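Side-chain contacts in LanC-like protein GCR2 (Arabidopsis thaliana, PDB 3T33), which binds a zinc ion, belongs to the LanC-like family and may play a role in abscisic acid signalling: residues E27-V30 against T31-K34; E371-S375 against E376-H380. All blocks are in the same frame, centred on the assembly; numbering follows the deposited sequence.

Interaction 1: E27-V30 against T31-K34; sequences EETV and TECK
The carbonyl oxygen of Thr29 is approached by two groups from further along the chain. The backbone N of Glu32 donates a hydrogen bond to Thr29 O over 3.2 Å, with an N-H...O angle of 150°. The ammonium nitrogen Lys34 NZ lies 2.7 Å from the same Thr29 O. A weak hydrogen bond, 3.3 Å long, also runs from Lys34 NZ to Glu32 O. The lysine gets there by folding back on itself. CG stands beside the backbone N (chi1 -60°), and the chain then bends at chi3 and chi4. The backbone beneath is a type I beta turn from Thr29 to Glu32, with Val30 and Thr31 at its corners. It lies in a loop before helix 36-42, and the residues that touch are exposed. The side chains of Thr29 and Glu32 cross at about a right angle. The methyl Thr29 CG2 comes 3.2 Å from the carboxylate oxygen Glu32 OE1. Glu32 CB also lies 3.6 Å from the hydroxyl Thr29 OG1. Glu28 meets Lys34 from the opposite direction. Its CG is the nearest atom, 3.7 Å from Lys34 NZ. Glu28 OE1 is 4.1 Å from Lys34 NZ, too far for a salt bridge, although the opposite charges may still attract weakly. The methylene carbon Lys34 CD is slightly nearer to Glu28 OE1, at 3.8 Å.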
loop_
_atom_site.group_PDB
_atom_site.type_symbol
_atom_site.label_atom_id
_atom_site.label_comp_id
_atom_site.label_asym_id
_atom_site.label_seq_id
_atom_site.Cartn_x
_atom_site.Cartn_y
_atom_site.Cartn_z
ATOM N N GLU A 27 -0.693 40.687 -2.461
ATOM C CA GLU A 27 -1.858 40.562 -1.595
ATOM C C GLU A 27 -2.823 39.502 -2.116
ATOM O O GLU A 27 -3.024 39.370 -3.323
ATOM C CB GLU A 27 -2.577 41.907 -1.466
ATOM C CG GLU A 27 -2.589 42.471 -0.053
ATOM C CD GLU A 27 -3.952 42.368 0.602
ATOM O OE1 GLU A 27 -4.920 41.983 -0.089
ATOM O OE2 GLU A 27 -4.058 42.673 1.808
ATOM N N GLU A 28 -3.416 38.746 -1.197
ATOM C CA GLU A 28 -4.362 37.693 -1.561
ATOM C C GLU A 28 -5.199 38.160 -2.752
ATOM O O GLU A 28 -5.878 39.203 -2.676
ATOM C CB GLU A 28 -5.287 37.425 -0.368
ATOM C CG GLU A 28 -6.478 36.514 -0.649
ATOM C CD GLU A 28 -6.714 35.553 0.495
ATOM O OE1 GLU A 28 -7.837 35.571 1.076
ATOM O OE2 GLU A 28 -5.757 34.804 0.826
ATOM N N THR A 29 -5.149 37.401 -3.842
ATOM C CA THR A 29 -5.862 37.827 -5.031
ATOM C C THR A 29 -7.359 37.640 -4.897
ATOM O O THR A 29 -7.858 36.545 -4.650
ATOM C CB THR A 29 -5.279 37.300 -6.377
ATOM O OG1 THR A 29 -6.356 36.868 -7.227
ATOM C CG2 THR A 29 -4.228 36.224 -6.175
ATOM N N VAL A 30 -8.047 38.769 -5.034
ATOM C CA VAL A 30 -9.447 38.906 -4.684
ATOM C C VAL A 30 -10.338 38.055 -5.601
ATOM O O VAL A 30 -11.196 37.328 -5.111
ATOM C CB VAL A 30 -9.852 40.400 -4.612
ATOM C CG1 VAL A 30 -11.311 40.549 -4.238
ATOM C CG2 VAL A 30 -8.976 41.120 -3.576
ATOM N N THR A 31 -10.076 38.084 -6.912
ATOM C CA THR A 31 -10.887 37.310 -7.869
ATOM C C THR A 31 -10.621 35.789 -7.860
ATOM O O THR A 31 -11.318 35.028 -8.553
ATOM C CB THR A 31 -10.720 37.794 -9.336
ATOM O OG1 THR A 31 -9.368 37.595 -9.759
ATOM C CG2 THR A 31 -11.105 39.239 -9.496
ATOM N N GLU A 32 -9.602 35.357 -7.116
ATOM C CA GLU A 32 -9.272 33.954 -7.064
ATOM C C GLU A 32 -10.359 33.234 -6.291
ATOM O O GLU A 32 -10.812 33.698 -5.255
ATOM C CB GLU A 32 -7.961 33.746 -6.369
ATOM C CG GLU A 32 -7.140 32.649 -6.967
ATOM C CD GLU A 32 -5.732 32.687 -6.389
ATOM O OE1 GLU A 32 -4.803 33.250 -7.054
ATOM O OE2 GLU A 32 -5.592 32.195 -5.231
ATOM N N CYS A 33 -10.799 32.103 -6.817
ATOM C CA CYS A 33 -11.925 31.409 -6.213
ATOM C C CYS A 33 -11.454 30.759 -4.885
ATOM O O CYS A 33 -10.409 30.127 -4.849
ATOM C CB CYS A 33 -12.588 30.450 -7.252
ATOM S SG CYS A 33 -13.942 29.263 -6.662
ATOM N N LYS A 34 -12.197 30.972 -3.800
ATOM C CA LYS A 34 -11.833 30.388 -2.497
ATOM C C LYS A 34 -12.968 29.601 -1.835
ATOM O O LYS A 34 -13.744 30.153 -1.067
ATOM C CB LYS A 34 -11.367 31.444 -1.490
ATOM C CG LYS A 34 -10.128 32.287 -1.864
ATOM C CD LYS A 34 -10.237 33.664 -1.120
ATOM C CE LYS A 34 -10.558 34.844 -2.056
ATOM N NZ LYS A 34 -9.312 35.304 -2.735
#

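Interaction 2: E371-S375 against E376-H380; sequences EKLIS and EGQMH
The backbone N of Gly377 donates to Ile374 O over 3.1 Å, with an N-H...O angle of 161°. Next to it, Leu373 O accepts two bonds from the returning chain. Met379 N reaches Leu373 O at 3.0 Å, and Gln378 N adds a weak bond of the same length to Leu373 O. The pairing of Gly377 N with Ile374 O and of Gln378 N with Leu373 O forms a Schellman motif, which closes helix 353-375. Gly377 makes the turn with a positive phi of 70°, a conformation that favours glycine. One further bond, Glu376 N to Lys372 O at 3.3 Å, keeps helical spacing. With chi1 near +60°, Glu376 CG is staggered between its backbone N and carbonyl carbon, 3.2 Å from Lys372 O.

The side chains pack around this end of the helix. Leu373 CD1 lies 3.8 Å from Gln378 NE2 and touches the amide carbon as well, the leucine methyl lying against the amide end of Gln378. Met379 is the buried member. Its CB meets Leu373 CB, and its CG and SD pass along Ile374 CG1. Met379 CG points anti to the backbone N, which carries the thioether toward the isoleucine. Beyond the two segments, Phe365 on the same helix touches both Leu373 and Met379, while Val330 touches Ile374 and Met379. The loop after the helix is thereby fastened to the helical LanC-like fold. Where the chain runs back past the helix, Ile374 CA sends a nearly straight C-H...O contact to Met379 O, 3.3 Å away.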
loop_
_atom_site.group_PDB
_atom_site.type_symbol
_atom_site.label_atom_id
_atom_site.label_comp_id
_atom_site.label_asym_id
_atom_site.label_seq_id
_atom_site.Cartn_x
_atom_site.Cartn_y
_atom_site.Cartn_z
ATOM N N GLU A 371 -17.520 12.075 1.542
ATOM C CA GLU A 371 -18.792 11.711 2.146
ATOM C C GLU A 371 -19.961 12.064 1.195
ATOM O O GLU A 371 -20.810 11.208 0.906
ATOM C CB GLU A 371 -18.922 12.420 3.490
ATOM C CG GLU A 371 -20.113 12.013 4.353
ATOM C CD GLU A 371 -19.989 12.576 5.767
ATOM O OE1 GLU A 371 -18.926 13.197 6.072
ATOM O OE2 GLU A 371 -20.941 12.391 6.574
ATOM N N LYS A 372 -19.953 13.297 0.659
ATOM C CA LYS A 372 -20.981 13.705 -0.235
ATOM C C LYS A 372 -20.944 12.864 -1.518
ATOM O O LYS A 372 -21.991 12.447 -2.022
ATOM C CB LYS A 372 -20.855 15.192 -0.554
ATOM C CG LYS A 372 -22.186 15.958 -0.510
ATOM C CD LYS A 372 -22.245 17.088 -1.565
ATOM C CE LYS A 372 -23.190 18.245 -1.118
ATOM N NZ LYS A 372 -24.522 17.803 -0.537
ATOM N N LEU A 373 -19.754 12.622 -2.050
ATOM C CA LEU A 373 -19.631 11.915 -3.298
ATOM C C LEU A 373 -20.089 10.470 -3.200
ATOM O O LEU A 373 -20.700 9.944 -4.136
ATOM C CB LEU A 373 -18.191 11.970 -3.774
ATOM C CG LEU A 373 -17.841 13.083 -4.767
ATOM C CD1 LEU A 373 -18.939 14.116 -4.874
ATOM C CD2 LEU A 373 -16.494 13.718 -4.415
ATOM N N ILE A 374 -19.789 9.835 -2.068
ATOM C CA ILE A 374 -20.127 8.433 -1.827
ATOM C C ILE A 374 -21.642 8.310 -1.596
ATOM O O ILE A 374 -22.288 7.427 -2.146
ATOM C CB ILE A 374 -19.351 7.853 -0.615
ATOM C CG1 ILE A 374 -17.896 7.611 -0.975
ATOM C CG2 ILE A 374 -19.976 6.542 -0.115
ATOM C CD1 ILE A 374 -17.035 7.440 0.246
ATOM N N SER A 375 -22.202 9.197 -0.785
ATOM C CA SER A 375 -23.600 9.047 -0.437
ATOM C C SER A 375 -24.562 9.409 -1.589
ATOM O O SER A 375 -25.751 9.130 -1.485
ATOM C CB SER A 375 -23.952 9.783 0.853
ATOM O OG SER A 375 -24.759 10.888 0.565
ATOM N N GLU A 376 -24.073 9.995 -2.683
ATOM C CA GLU A 376 -24.913 10.092 -3.872
ATOM C C GLU A 376 -24.388 9.320 -5.074
ATOM O O GLU A 376 -24.762 9.626 -6.212
ATOM C CB GLU A 376 -25.200 11.533 -4.250
ATOM C CG GLU A 376 -23.999 12.361 -4.561
ATOM C CD GLU A 376 -24.316 13.832 -4.426
ATOM O OE1 GLU A 376 -25.044 14.194 -3.444
ATOM O OE2 GLU A 376 -23.846 14.615 -5.304
ATOM N N GLY A 377 -23.529 8.325 -4.809
ATOM C CA GLY A 377 -23.098 7.351 -5.810
ATOM C C GLY A 377 -22.182 7.823 -6.941
ATOM O O GLY A 377 -22.008 7.087 -7.917
ATOM N N GLN A 378 -21.594 9.026 -6.831
ATOM C CA GLN A 378 -20.542 9.455 -7.786
ATOM C C GLN A 378 -19.153 8.906 -7.404
ATOM O O GLN A 378 -18.261 8.867 -8.221
ATOM C CB GLN A 378 -20.441 10.980 -7.934
ATOM C CG GLN A 378 -21.675 11.801 -7.594
ATOM C CD GLN A 378 -21.421 13.289 -7.820
ATOM O OE1 GLN A 378 -20.663 13.671 -8.735
ATOM N NE2 GLN A 378 -22.042 14.139 -6.986
ATOM N N MET A 379 -18.984 8.520 -6.147
ATOM C CA MET A 379 -17.790 7.804 -5.691
ATOM C C MET A 379 -18.219 6.460 -5.083
ATOM O O MET A 379 -19.133 6.372 -4.262
ATOM C CB MET A 379 -16.960 8.627 -4.678
ATOM C CG MET A 379 -15.657 7.923 -4.165
ATOM S SD MET A 379 -14.629 8.923 -3.012
ATOM C CE MET A 379 -13.930 10.103 -4.146
ATOM N N HIS A 380 -17.553 5.417 -5.541
ATOM C CA HIS A 380 -17.832 4.108 -5.084
ATOM C C HIS A 380 -17.130 3.953 -3.715
ATOM O O HIS A 380 -15.969 4.327 -3.553
ATOM C CB HIS A 380 -17.302 3.137 -6.118
ATOM C CG HIS A 380 -17.627 1.722 -5.807
ATOM N ND1 HIS A 380 -16.774 0.910 -5.091
ATOM C CD2 HIS A 380 -18.731 0.985 -6.062
ATOM C CE1 HIS A 380 -17.323 -0.286 -4.957
ATOM N NE2 HIS A 380 -18.520 -0.258 -5.517
#

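Overall arrangement
From the N terminus, interaction 1 comes first. It closes a tight turn in the exposed loop that leads into helix 36-42. Interaction 2 follows far along the chain, where helix 353-375 ends and the loop toward helix 392-402 begins. The two are in series and neither nest nor cross. The centres of interaction 1 and interaction 2 are about 29 Å apart. The nearest atoms of interaction 1 and interaction 2 are about 15 Å apart. Interaction 1 stands out from the body, its centre about 37 Å from the centre of the chain. Interaction 2 ties the helix end to the loop holding Lys328 and Val330; the side chain of Met379 is about 10 Å from that of the zinc ligand His334.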